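PDB 5YH1: member of s1p family of ribosomal proteins from Pyrococcus furiosus, which binds manganese through its DHH domain, the part crystallised here, and may act as an exonuclease on nucleic acids. Local coordinates for residues 319-324 against 433-438; 325-330 against 362-367; 56-61 against 95-100; 131-136 against 154-159. One frame throughout, in Å; residues are numbered along the deposited sequence.

Overall arrangement
Following the chain from the N terminus, contact 3 comes first: strand 97-102 returns beside strand 58-63 and closes a loop made largely of helix. Contact 4 follows in series, pairing strand 132-136 with strand 158-161. Strands 58-63 and 132-136 are neighbours, so contacts 3 and 4 touch and build one parallel sheet of the DHH domain. Contact 1 then opens at the turn 319-324 and closes only at the C-terminal residues 433-438. Contact 2 is nested inside that loop, pairing strands 325-330 and 364-369 of a second, mixed sheet. Contacts 1 and 2 touch each other, whereas the centres of contacts 1 and 3 stand about 49 Å apart, on opposite sides of the chain's centre.

Contact 1. Residues 319-324 against 433-438; sequences VLPNGI and EVLKLK
The carbonyl oxygen of Val434 is gripped by two donors, the side-chain amide of Asn322, with ND2 3.2 Å from Val434 O, and the backbone N of Leu437. The amide arrives in the carbonyl plane, on a lone pair. Asn322 ND2 makes a straighter bond to Leu437 O, 3.1 Å away (N-H...O angle 163°), and both acceptors lie near the plane of the amide. Its other end is fixed as well, because Asn322 OD1 accepts from Ile324 N at 3.2 Å in an Asx turn. An alanine here would probably leave Leu437 O and Ile324 N without these partners and weaken the hold of the turn on the helix end. Apolar groups flank the amide: Leu320 CD1 meets Val434 CG1 at 3.7 Å, Leu435 CD2 lies against Pro321 CD at 3.7 Å, and Ile324 CD1 meets Leu437 CD1 at 3.8 Å, the Ile324 and Leu437 side chains crossing at about a right angle. Residues 320-323 form a type I turn, with Gly323 at positive phi and Leu320 N bonded to Ile324 O, as in a beta hairpin with a G1 bulge; this one is pinned to the C-terminal end of helix 423-435.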
loop_
_atom_site.group_PDB
_atom_site.type_symbol
_atom_site.label_atom_id
_atom_site.label_comp_id
_atom_site.label_asym_id
_atom_site.label_seq_id
_atom_site.Cartn_x
_atom_site.Cartn_y
_atom_site.Cartn_z
ATOM N N VAL A 319 33.089 -24.802 -11.524
ATOM C CA VAL A 319 34.196 -24.153 -12.208
ATOM C C VAL A 319 34.126 -24.570 -13.668
ATOM O O VAL A 319 34.201 -25.745 -13.992
ATOM C CB VAL A 319 35.558 -24.531 -11.606
ATOM C CG1 VAL A 319 36.688 -23.830 -12.365
ATOM C CG2 VAL A 319 35.591 -24.171 -10.124
ATOM N N LEU A 320 33.969 -23.595 -14.541
ATOM C CA LEU A 320 33.817 -23.852 -15.964
ATOM C C LEU A 320 35.202 -24.074 -16.581
ATOM O O LEU A 320 36.210 -23.680 -15.983
ATOM C CB LEU A 320 33.124 -22.659 -16.625
ATOM C CG LEU A 320 31.790 -22.203 -16.009
ATOM C CD1 LEU A 320 31.252 -20.975 -16.724
ATOM C CD2 LEU A 320 30.778 -23.330 -16.042
ATOM N N PRO A 321 35.259 -24.688 -17.782
ATOM C CA PRO A 321 36.540 -24.925 -18.468
ATOM C C PRO A 321 37.454 -23.698 -18.556
ATOM O O PRO A 321 38.675 -23.828 -18.433
ATOM C CB PRO A 321 36.099 -25.366 -19.865
ATOM C CG PRO A 321 34.796 -26.064 -19.624
ATOM C CD PRO A 321 34.124 -25.255 -18.545
ATOM N N ASN A 322 36.877 -22.517 -18.746
ATOM C CA ASN A 322 37.681 -21.298 -18.835
ATOM C C ASN A 322 38.204 -20.764 -17.488
ATOM O O ASN A 322 38.936 -19.768 -17.452
ATOM C CB ASN A 322 36.932 -20.204 -19.599
ATOM C CG ASN A 322 35.581 -19.861 -18.983
ATOM O OD1 ASN A 322 35.260 -20.280 -17.865
ATOM N ND2 ASN A 322 34.776 -19.096 -19.725
ATOM N N GLY A 323 37.830 -21.419 -16.392
ATOM C CA GLY A 323 38.272 -21.024 -15.064
ATOM C C GLY A 323 37.271 -20.217 -14.255
ATOM O O GLY A 323 37.510 -19.939 -13.079
ATOM N N ILE A 324 36.143 -19.857 -14.860
ATOM C CA ILE A 324 35.129 -19.078 -14.161
ATOM C C ILE A 324 34.376 -19.942 -13.161
ATOM O O ILE A 324 33.978 -21.061 -13.474
ATOM C CB ILE A 324 34.151 -18.430 -15.147
ATOM C CG1 ILE A 324 34.889 -17.345 -15.934
ATOM C CG2 ILE A 324 32.938 -17.850 -14.413
ATOM C CD1 ILE A 324 34.108 -16.783 -17.099
ATOM N N GLU A 433 26.765 -17.999 -22.867
ATOM C CA GLU A 433 27.560 -16.795 -23.062
ATOM C C GLU A 433 28.724 -16.705 -22.066
ATOM O O GLU A 433 29.789 -16.180 -22.407
ATOM C CB GLU A 433 26.694 -15.539 -22.952
ATOM C CG GLU A 433 25.692 -15.381 -24.086
ATOM C CD GLU A 433 26.335 -15.439 -25.466
ATOM O OE1 GLU A 433 25.912 -16.285 -26.280
ATOM O OE2 GLU A 433 27.274 -14.653 -25.728
ATOM N N VAL A 434 28.509 -17.202 -20.846
ATOM C CA VAL A 434 29.545 -17.201 -19.816
ATOM C C VAL A 434 30.607 -18.253 -20.143
ATOM O O VAL A 434 31.793 -17.952 -20.069
ATOM C CB VAL A 434 28.959 -17.415 -18.400
ATOM C CG1 VAL A 434 30.068 -17.553 -17.370
ATOM C CG2 VAL A 434 28.054 -16.246 -18.024
ATOM N N LEU A 435 30.180 -19.463 -20.516
ATOM C CA LEU A 435 31.095 -20.514 -21.000
ATOM C C LEU A 435 32.021 -20.044 -22.127
ATOM O O LEU A 435 33.178 -20.425 -22.166
ATOM C CB LEU A 435 30.322 -21.729 -21.516
ATOM C CG LEU A 435 29.944 -22.794 -20.489
ATOM C CD1 LEU A 435 28.797 -23.645 -21.020
ATOM C CD2 LEU A 435 31.146 -23.661 -20.144
ATOM N N LYS A 436 31.492 -19.229 -23.035
ATOM C CA LYS A 436 32.224 -18.775 -24.217
ATOM C C LYS A 436 33.200 -17.629 -23.953
ATOM O O LYS A 436 33.981 -17.272 -24.832
ATOM C CB LYS A 436 31.235 -18.347 -25.315
ATOM C CG LYS A 436 30.486 -19.513 -25.944
ATOM C CD LYS A 436 29.192 -19.087 -26.630
ATOM C CE LYS A 436 29.384 -17.934 -27.602
ATOM N NZ LYS A 436 28.071 -17.470 -28.129
ATOM N N LEU A 437 33.155 -17.038 -22.763
ATOM C CA LEU A 437 34.066 -15.946 -22.437
ATOM C C LEU A 437 35.508 -16.451 -22.503
ATOM O O LEU A 437 35.790 -17.607 -22.187
ATOM C CB LEU A 437 33.773 -15.369 -21.054
ATOM C CG LEU A 437 32.414 -14.702 -20.832
ATOM C CD1 LEU A 437 32.211 -14.391 -19.357
ATOM C CD2 LEU A 437 32.269 -13.444 -21.672
ATOM N N LYS A 438 36.407 -15.582 -22.941
ATOM C CA LYS A 438 37.820 -15.930 -23.076
ATOM C C LYS A 438 38.663 -14.962 -22.262
ATOM O O LYS A 438 38.366 -13.774 -22.211
ATOM C CB LYS A 438 38.218 -15.904 -24.553
ATOM C CG LYS A 438 37.971 -17.228 -25.265
ATOM C CD LYS A 438 37.378 -17.056 -26.659
ATOM C CE LYS A 438 38.303 -16.310 -27.607
ATOM N NZ LYS A 438 37.652 -16.106 -28.934
#

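Contact 2. Residues 325-330 against 362-367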
loop_
_atom_site.group_PDB
_atom_site.type_symbol
_atom_site.label_atom_id
_atom_site.label_comp_id
_atom_site.label_asym_id
_atom_site.label_seq_id
_atom_site.Cartn_x
_atom_site.Cartn_y
_atom_site.Cartn_z
ATOM N N ARG A 325 34.221 -19.433 -11.941
ATOM C CA ARG A 325 33.355 -20.074 -10.950
ATOM C C ARG A 325 31.952 -19.471 -11.088
ATOM O O ARG A 325 31.738 -18.291 -10.789
ATOM C CB ARG A 325 33.891 -19.900 -9.523
ATOM C CG ARG A 325 33.010 -20.537 -8.450
ATOM C CD ARG A 325 33.642 -20.407 -7.067
ATOM N NE ARG A 325 34.851 -21.215 -6.963
ATOM C CZ ARG A 325 34.860 -22.533 -6.802
ATOM N NH1 ARG A 325 33.721 -23.218 -6.709
ATOM N NH2 ARG A 325 36.015 -23.172 -6.735
ATOM N N PHE A 326 31.017 -20.290 -11.557
ATOM C CA PHE A 326 29.637 -19.867 -11.838
ATOM C C PHE A 326 28.696 -20.446 -10.774
ATOM O O PHE A 326 28.570 -21.663 -10.658
ATOM C CB PHE A 326 29.254 -20.376 -13.233
ATOM C CG PHE A 326 27.875 -19.979 -13.703
ATOM C CD1 PHE A 326 27.390 -18.693 -13.528
ATOM C CD2 PHE A 326 27.089 -20.890 -14.395
ATOM C CE1 PHE A 326 26.127 -18.336 -14.003
ATOM C CE2 PHE A 326 25.831 -20.541 -14.873
ATOM C CZ PHE A 326 25.353 -19.261 -14.680
ATOM N N ASN A 327 28.058 -19.570 -9.998
ATOM C CA ASN A 327 27.142 -19.974 -8.937
ATOM C C ASN A 327 25.700 -19.656 -9.330
ATOM O O ASN A 327 25.415 -18.562 -9.809
ATOM C CB ASN A 327 27.442 -19.232 -7.634
ATOM C CG ASN A 327 28.907 -19.285 -7.236
ATOM O OD1 ASN A 327 29.547 -20.326 -7.313
ATOM N ND2 ASN A 327 29.433 -18.158 -6.786
ATOM N N THR A 328 24.788 -20.600 -9.099
ATOM C CA THR A 328 23.369 -20.368 -9.378
ATOM C C THR A 328 22.528 -20.738 -8.167
ATOM O O THR A 328 22.831 -21.698 -7.454
ATOM C CB THR A 328 22.881 -21.181 -10.584
ATOM O OG1 THR A 328 23.093 -22.569 -10.325
ATOM C CG2 THR A 328 23.632 -20.781 -11.840
ATOM N N ILE A 329 21.485 -19.950 -7.935
ATOM C CA ILE A 329 20.571 -20.179 -6.825
ATOM C C ILE A 329 19.170 -19.714 -7.203
ATOM O O ILE A 329 18.968 -18.589 -7.666
ATOM C CB ILE A 329 21.060 -19.489 -5.526
ATOM C CG1 ILE A 329 20.042 -19.632 -4.392
ATOM C CG2 ILE A 329 21.369 -18.019 -5.753
ATOM C CD1 ILE A 329 19.855 -21.055 -3.920
ATOM N N ASP A 330 18.214 -20.612 -7.014
ATOM C CA ASP A 330 16.799 -20.322 -7.227
ATOM C C ASP A 330 16.248 -19.690 -5.956
ATOM O O ASP A 330 15.906 -20.397 -4.998
ATOM C CB ASP A 330 16.061 -21.619 -7.551
ATOM C CG ASP A 330 14.592 -21.396 -7.902
ATOM O OD1 ASP A 330 13.982 -20.418 -7.396
ATOM O OD2 ASP A 330 14.060 -22.220 -8.678
ATOM N N SER A 362 39.563 -13.834 -7.801
ATOM C CA SER A 362 39.176 -15.028 -8.544
ATOM C C SER A 362 37.922 -14.678 -9.376
ATOM O O SER A 362 37.149 -13.822 -8.971
ATOM C CB SER A 362 38.928 -16.214 -7.606
ATOM O OG SER A 362 37.625 -16.179 -7.044
ATOM N N PRO A 363 37.762 -15.287 -10.559
ATOM C CA PRO A 363 36.603 -14.994 -11.418
ATOM C C PRO A 363 35.329 -15.671 -10.910
ATOM O O PRO A 363 35.154 -16.885 -11.089
ATOM C CB PRO A 363 37.021 -15.567 -12.776
ATOM C CG PRO A 363 37.950 -16.687 -12.427
ATOM C CD PRO A 363 38.686 -16.244 -11.195
ATOM N N ILE A 364 34.466 -14.890 -10.262
ATOM C CA ILE A 364 33.233 -15.429 -9.664
ATOM C C ILE A 364 32.010 -14.727 -10.226
ATOM O O ILE A 364 31.929 -13.499 -10.206
ATOM C CB ILE A 364 33.198 -15.273 -8.128
ATOM C CG1 ILE A 364 34.431 -15.921 -7.485
ATOM C CG2 ILE A 364 31.932 -15.911 -7.567
ATOM C CD1 ILE A 364 34.585 -15.612 -6.010
ATOM N N LEU A 365 31.066 -15.527 -10.707
ATOM C CA LEU A 365 29.797 -15.034 -11.233
ATOM C C LEU A 365 28.650 -15.704 -10.507
ATOM O O LEU A 365 28.491 -16.919 -10.579
ATOM C CB LEU A 365 29.692 -15.318 -12.730
ATOM C CG LEU A 365 28.532 -14.630 -13.457
ATOM C CD1 LEU A 365 28.674 -13.117 -13.457
ATOM C CD2 LEU A 365 28.477 -15.132 -14.890
ATOM N N THR A 366 27.855 -14.901 -9.807
ATOM C CA THR A 366 26.729 -15.399 -9.034
ATOM C C THR A 366 25.429 -14.975 -9.694
ATOM O O THR A 366 25.183 -13.791 -9.907
ATOM C CB THR A 366 26.784 -14.899 -7.581
ATOM O OG1 THR A 366 27.948 -15.437 -6.933
ATOM C CG2 THR A 366 25.541 -15.340 -6.800
ATOM N N LEU A 367 24.610 -15.960 -10.035
ATOM C CA LEU A 367 23.323 -15.721 -10.683
ATOM C C LEU A 367 22.201 -16.198 -9.764
ATOM O O LEU A 367 22.057 -17.392 -9.529
ATOM C CB LEU A 367 23.278 -16.489 -11.994
ATOM C CG LEU A 367 21.939 -16.498 -12.730
ATOM C CD1 LEU A 367 21.719 -15.169 -13.419
ATOM C CD2 LEU A 367 21.929 -17.637 -13.737
HETATM O O HOH W 1 36.888 -18.913 -7.863
#
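The ring of Phe326 lies alongside Leu365 and Leu367, all three side chains pointing the same way. Its CG is anti to the backbone N (chi1 -178°), as in both leucines; Phe326 CD1 lies 4.0 Å from Leu365 CD2, and Phe326 CZ 3.9 Å from Leu367 CD2. On one face of the ring the methyl CG2 of Thr328 sits 3.6 Å above the plane, offset toward the rim. The Arg325 guanidinium has water 1 at its edge, in plane; NE donates to this water, which donates in turn to Ser362 OG, while NH1 is bonded to Ser317 and Tyr358 offers a cation-pi partner. Residues 325-330 and 364-367 run parallel, 14° apart, and strands 325-330 and 364-369 are joined by helix 343-358 in a beta-alpha-beta crossover. Backbone bonds such as Asn327 N to Leu365 O, 2.7 Å, link them. The crossover helix packs on the face bearing Asn327 and Ile364, and helix 423-435 on that of Phe326 and Leu365. Asn327 ND2 reaches across to Thr366 OG1 on the neighbouring strand at 3.1 Å, which lies in the amide plane, and touches Ile364 CG2 at 3.5 Å. Asn327 OD1 is bonded to Ser317 OG, and Thr366 OG1 also to His351 ND1.

Contact 3. Residues 56-61 against 95-100; sequences RPIILR and HLFKRR
Arg61 and Arg100 share a carboxylate: Arg61 NE is salt-bridged to Asp115 OD2, Arg100 NH1 to Asp115 OD1. The Arg61 chain is bent at chi2 (-97°), and its guanidinium lies with one face over Arg100 CB, which sits 3.5 Å above the plane, at its centre. The two guanidinium planes are 54° apart, and the nearby Asp115 would probably offset the repulsion between the like charges. An alanine in place of Arg61 would probably leave Asp115 OD2 without this ion pair and open a gap over Arg100 CB. Strands 58-63 and 97-102 run parallel in the five-stranded sheet of the DHH domain, 97-102 outermost. Leu60 N gives a straight bond to Lys98 O at 2.8 Å, and Leu60 O takes Arg100 N at 2.9 Å. Ile58 O accepts from Lys98 N at 3.0 Å, and Ile58 N donates to Leu96 O at 3.0 Å, here from 45° above the carbonyl plane. A water donates to Leu96 O too, and to Arg56 O at 2.7 Å. Along its other edge, strand 58-63 bonds through Ile59 and Arg61 to strand 132-136. Arg99 turns its end away to Glu76, His62 and Asp271 O. Phe97 CD1 meets Ile58 CG2 at 4.0 Å and Phe97 CZ meets Leu60 CB at 4.0 Å, with Phe97 and Leu60 against helix 66-86 and Ile58 against helix 32-53.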
loop_
_atom_site.group_PDB
_atom_site.type_symbol
_atom_site.label_atom_id
_atom_site.label_comp_id
_atom_site.label_asym_id
_atom_site.label_seq_id
_atom_site.Cartn_x
_atom_site.Cartn_y
_atom_site.Cartn_z
ATOM N N ARG A 56 10.779 29.262 -2.289
ATOM C CA ARG A 56 10.263 28.221 -3.164
ATOM C C ARG A 56 10.468 26.858 -2.503
ATOM O O ARG A 56 11.539 26.605 -1.945
ATOM C CB ARG A 56 10.995 28.261 -4.503
ATOM C CG ARG A 56 10.528 27.207 -5.497
ATOM C CD ARG A 56 11.341 27.244 -6.780
ATOM N NE ARG A 56 11.297 28.557 -7.424
ATOM C CZ ARG A 56 10.405 28.944 -8.342
ATOM N NH1 ARG A 56 9.440 28.138 -8.776
ATOM N NH2 ARG A 56 10.486 30.170 -8.846
ATOM N N PRO A 57 9.460 25.968 -2.573
ATOM C CA PRO A 57 9.660 24.643 -1.992
ATOM C C PRO A 57 10.664 23.808 -2.766
ATOM O O PRO A 57 10.937 24.081 -3.937
ATOM C CB PRO A 57 8.270 23.991 -2.047
ATOM C CG PRO A 57 7.454 24.815 -2.968
ATOM C CD PRO A 57 8.094 26.164 -3.092
ATOM N N ILE A 58 11.218 22.810 -2.085
ATOM C CA ILE A 58 12.159 21.879 -2.668
ATOM C C ILE A 58 11.669 20.462 -2.404
ATOM O O ILE A 58 11.289 20.131 -1.281
ATOM C CB ILE A 58 13.557 22.070 -2.052
ATOM C CG1 ILE A 58 14.113 23.441 -2.438
ATOM C CG2 ILE A 58 14.508 20.952 -2.478
ATOM C CD1 ILE A 58 15.420 23.784 -1.746
ATOM N N ILE A 59 11.669 19.641 -3.449
ATOM C CA ILE A 59 11.485 18.202 -3.306
ATOM C C ILE A 59 12.818 17.538 -3.592
ATOM O O ILE A 59 13.389 17.724 -4.670
ATOM C CB ILE A 59 10.501 17.611 -4.326
ATOM C CG1 ILE A 59 9.180 18.340 -4.298
ATOM C CG2 ILE A 59 10.273 16.129 -4.039
ATOM C CD1 ILE A 59 8.284 17.893 -5.436
ATOM N N LEU A 60 13.292 16.755 -2.631
ATOM C CA LEU A 60 14.503 15.963 -2.804
ATOM C C LEU A 60 14.146 14.476 -2.853
ATOM O O LEU A 60 13.684 13.906 -1.867
ATOM C CB LEU A 60 15.504 16.268 -1.685
ATOM C CG LEU A 60 16.953 15.842 -1.937
ATOM C CD1 LEU A 60 17.897 16.556 -0.997
ATOM C CD2 LEU A 60 17.133 14.339 -1.791
ATOM N N ARG A 61 14.359 13.867 -4.014
ATOM C CA ARG A 61 14.188 12.428 -4.216
ATOM C C ARG A 61 15.547 11.763 -4.192
ATOM O O ARG A 61 16.481 12.256 -4.834
ATOM C CB ARG A 61 13.570 12.155 -5.581
ATOM C CG ARG A 61 12.078 12.370 -5.652
ATOM C CD ARG A 61 11.356 11.052 -5.479
ATOM N NE ARG A 61 9.924 11.243 -5.285
ATOM C CZ ARG A 61 9.140 10.373 -4.659
ATOM N NH1 ARG A 61 9.639 9.242 -4.170
ATOM N NH2 ARG A 61 7.850 10.626 -4.531
ATOM N N HIS A 95 7.193 22.596 5.622
ATOM C CA HIS A 95 6.380 22.804 4.445
ATOM C C HIS A 95 7.200 22.991 3.164
ATOM O O HIS A 95 6.797 22.521 2.104
ATOM C CB HIS A 95 5.469 24.006 4.652
ATOM C CG HIS A 95 4.537 24.233 3.514
ATOM N ND1 HIS A 95 3.626 23.284 3.111
ATOM C CD2 HIS A 95 4.402 25.276 2.664
ATOM C CE1 HIS A 95 2.954 23.740 2.068
ATOM N NE2 HIS A 95 3.405 24.948 1.781
ATOM N N LEU A 96 8.334 23.680 3.265
ATOM C CA LEU A 96 9.106 24.089 2.093
ATOM C C LEU A 96 10.270 23.146 1.745
ATOM O O LEU A 96 11.065 23.428 0.833
ATOM C CB LEU A 96 9.611 25.519 2.282
ATOM C CG LEU A 96 8.522 26.587 2.407
ATOM C CD1 LEU A 96 9.146 27.933 2.733
ATOM C CD2 LEU A 96 7.690 26.672 1.137
ATOM N N PHE A 97 10.365 22.027 2.458
ATOM C CA PHE A 97 11.300 20.977 2.097
ATOM C C PHE A 97 10.716 19.591 2.345
ATOM O O PHE A 97 10.229 19.301 3.439
ATOM C CB PHE A 97 12.612 21.121 2.863
ATOM C CG PHE A 97 13.613 20.053 2.533
ATOM C CD1 PHE A 97 14.446 20.187 1.440
ATOM C CD2 PHE A 97 13.703 18.901 3.305
ATOM C CE1 PHE A 97 15.360 19.207 1.114
ATOM C CE2 PHE A 97 14.619 17.912 2.988
ATOM C CZ PHE A 97 15.448 18.069 1.893
ATOM N N LYS A 98 10.807 18.735 1.332
ATOM C CA LYS A 98 10.365 17.354 1.423
ATOM C C LYS A 98 11.435 16.416 0.887
ATOM O O LYS A 98 11.947 16.623 -0.209
ATOM C CB LYS A 98 9.087 17.161 0.608
ATOM C CG LYS A 98 7.895 17.945 1.126
ATOM C CD LYS A 98 7.401 17.355 2.442
ATOM C CE LYS A 98 6.568 18.354 3.223
ATOM N NZ LYS A 98 5.328 18.715 2.509
ATOM N N ARG A 99 11.757 15.380 1.660
ATOM C CA ARG A 99 12.673 14.336 1.229
ATOM C C ARG A 99 11.877 13.044 1.063
ATOM O O ARG A 99 11.203 12.610 1.994
ATOM C CB ARG A 99 13.818 14.177 2.241
ATOM C CG ARG A 99 14.897 13.193 1.819
ATOM C CD ARG A 99 16.088 13.201 2.767
ATOM N NE ARG A 99 15.688 12.978 4.158
ATOM C CZ ARG A 99 15.355 11.805 4.684
ATOM N NH1 ARG A 99 15.381 10.711 3.956
ATOM N NH2 ARG A 99 15.001 11.723 5.955
ATOM N N ARG A 100 11.967 12.437 -0.123
ATOM C CA ARG A 100 11.208 11.231 -0.455
ATOM C C ARG A 100 12.104 10.168 -1.069
ATOM O O ARG A 100 12.675 10.392 -2.133
ATOM C CB ARG A 100 10.089 11.569 -1.434
ATOM C CG ARG A 100 9.067 12.511 -0.842
ATOM C CD ARG A 100 7.987 12.922 -1.832
ATOM N NE ARG A 100 7.082 13.873 -1.183
ATOM C CZ ARG A 100 6.481 14.900 -1.774
ATOM N NH1 ARG A 100 6.633 15.149 -3.077
ATOM N NH2 ARG A 100 5.716 15.690 -1.042
HETATM O O HOH W 2 12.585 26.147 0.478
#

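Contact 4. Residues 131-136 against 154-159; sequences PLVVIV and YGVKIV
Val133 pairs in parallel with Ile158, and Val134 with Val159, though the end-to-end directions of residues 131-135 and 156-159 are 36° apart. Val133 N donates to Lys157 O at 3.0 Å, Val159 N to Val133 O at 2.8 Å and Ile135 N to Val159 O at 2.8 Å. Where the segments draw apart before this pairing, a water donates to Pro131 O and accepts from Lys157 N at 2.9 Å. Among the side chains, Val133 CG2 meets Val156 CG1 at 3.5 Å, the two crossing at about a right angle. Leu132 starts out pointing away from the other segment, yet its chi2 (70°) brings CD1 back to within 3.6 Å of Lys157 O. Leu132 CD1 also lies 4.1 Å from Val159 CG2. Val134 and Val159 stand side by side, with Val134 CG2 4.2 Å from Val159 CB. Helix 145-152 links the two strands in a beta-alpha-beta unit and is ended by a Schellman motif with Gly155 as its C-prime residue; its Tyr148 and Leu151 cover Ile158. Helix 109-126 packs through Met119 on Pro131 and Val156, strand 58-63 binds the other edge of strand 132-136, and the manganese ligand Asp137 follows directly after that strand.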
loop_
_atom_site.group_PDB
_atom_site.type_symbol
_atom_site.label_atom_id
_atom_site.label_comp_id
_atom_site.label_asym_id
_atom_site.label_seq_id
_atom_site.Cartn_x
_atom_site.Cartn_y
_atom_site.Cartn_z
ATOM N N PRO A 131 7.955 23.604 -7.077
ATOM C CA PRO A 131 9.240 23.380 -6.412
ATOM C C PRO A 131 10.418 23.241 -7.357
ATOM O O PRO A 131 10.242 23.023 -8.548
ATOM C CB PRO A 131 9.024 22.057 -5.672
ATOM C CG PRO A 131 7.970 21.365 -6.463
ATOM C CD PRO A 131 7.055 22.451 -6.931
ATOM N N LEU A 132 11.610 23.406 -6.796
ATOM C CA LEU A 132 12.827 22.904 -7.397
ATOM C C LEU A 132 12.889 21.428 -7.023
ATOM O O LEU A 132 12.716 21.070 -5.852
ATOM C CB LEU A 132 14.050 23.637 -6.830
ATOM C CG LEU A 132 15.437 23.162 -7.272
ATOM C CD1 LEU A 132 15.656 23.506 -8.732
ATOM C CD2 LEU A 132 16.525 23.785 -6.405
ATOM N N VAL A 133 13.129 20.586 -8.019
ATOM C CA VAL A 133 13.275 19.154 -7.818
ATOM C C VAL A 133 14.759 18.768 -7.878
ATOM O O VAL A 133 15.456 19.085 -8.861
ATOM C CB VAL A 133 12.472 18.372 -8.876
ATOM C CG1 VAL A 133 12.714 16.876 -8.747
ATOM C CG2 VAL A 133 10.982 18.677 -8.738
ATOM N N VAL A 134 15.228 18.111 -6.814
ATOM C CA VAL A 134 16.606 17.619 -6.710
ATOM C C VAL A 134 16.556 16.107 -6.589
ATOM O O VAL A 134 15.962 15.586 -5.636
ATOM C CB VAL A 134 17.335 18.193 -5.474
ATOM C CG1 VAL A 134 18.785 17.724 -5.436
ATOM C CG2 VAL A 134 17.265 19.717 -5.456
ATOM N N ILE A 135 17.151 15.410 -7.560
ATOM C CA ILE A 135 17.177 13.951 -7.583
ATOM C C ILE A 135 18.603 13.502 -7.317
ATOM O O ILE A 135 19.537 14.019 -7.944
ATOM C CB ILE A 135 16.792 13.359 -8.947
ATOM C CG1 ILE A 135 15.665 14.143 -9.606
ATOM C CG2 ILE A 135 16.436 11.879 -8.788
ATOM C CD1 ILE A 135 14.333 14.014 -8.899
ATOM N N VAL A 136 18.762 12.520 -6.431
ATOM C CA VAL A 136 20.078 12.161 -5.892
ATOM C C VAL A 136 20.241 10.649 -5.852
ATOM O O VAL A 136 19.349 9.929 -5.380
ATOM C CB VAL A 136 20.246 12.725 -4.474
ATOM C CG1 VAL A 136 21.606 12.364 -3.895
ATOM C CG2 VAL A 136 20.041 14.234 -4.481
ATOM N N TYR A 154 5.238 21.271 -16.564
ATOM C CA TYR A 154 4.923 22.228 -15.507
ATOM C C TYR A 154 5.993 23.313 -15.321
ATOM O O TYR A 154 5.912 24.095 -14.376
ATOM C CB TYR A 154 4.661 21.470 -14.194
ATOM C CG TYR A 154 3.422 20.622 -14.296
ATOM C CD1 TYR A 154 3.461 19.382 -14.911
ATOM C CD2 TYR A 154 2.198 21.084 -13.820
ATOM C CE1 TYR A 154 2.318 18.613 -15.044
ATOM C CE2 TYR A 154 1.049 20.323 -13.946
ATOM C CZ TYR A 154 1.112 19.088 -14.556
ATOM O OH TYR A 154 -0.035 18.331 -14.692
ATOM N N GLY A 155 6.975 23.373 -16.219
ATOM C CA GLY A 155 8.089 24.340 -16.104
ATOM C C GLY A 155 8.973 24.174 -14.872
ATOM O O GLY A 155 9.565 25.145 -14.381
ATOM N N VAL A 156 9.069 22.947 -14.367
ATOM C CA VAL A 156 9.830 22.663 -13.151
ATOM C C VAL A 156 11.328 22.586 -13.458
ATOM O O VAL A 156 11.732 22.013 -14.468
ATOM C CB VAL A 156 9.336 21.354 -12.488
ATOM C CG1 VAL A 156 10.345 20.798 -11.497
ATOM C CG2 VAL A 156 7.990 21.593 -11.802
ATOM N N LYS A 157 12.140 23.181 -12.591
ATOM C CA LYS A 157 13.598 23.079 -12.711
ATOM C C LYS A 157 14.109 21.893 -11.915
ATOM O O LYS A 157 13.545 21.538 -10.878
ATOM C CB LYS A 157 14.267 24.378 -12.285
ATOM C CG LYS A 157 13.920 25.508 -13.237
ATOM C CD LYS A 157 14.642 26.784 -12.876
ATOM C CE LYS A 157 14.404 27.849 -13.937
ATOM N NZ LYS A 157 15.045 29.130 -13.528
ATOM N N ILE A 158 15.158 21.270 -12.437
ATOM C CA ILE A 158 15.579 19.959 -11.994
ATOM C C ILE A 158 17.097 19.931 -11.815
ATOM O O ILE A 158 17.845 20.269 -12.739
ATOM C CB ILE A 158 15.166 18.869 -13.015
ATOM C CG1 ILE A 158 13.648 18.877 -13.254
ATOM C CG2 ILE A 158 15.597 17.493 -12.534
ATOM C CD1 ILE A 158 13.216 18.077 -14.468
ATOM N N VAL A 159 17.532 19.544 -10.619
ATOM C CA VAL A 159 18.942 19.287 -10.314
ATOM C C VAL A 159 19.145 17.780 -10.137
ATOM O O VAL A 159 18.393 17.127 -9.407
ATOM C CB VAL A 159 19.368 20.019 -9.024
ATOM C CG1 VAL A 159 20.786 19.628 -8.596
ATOM C CG2 VAL A 159 19.247 21.529 -9.214
HETATM O O HOH W 3 11.241 24.802 -10.343
#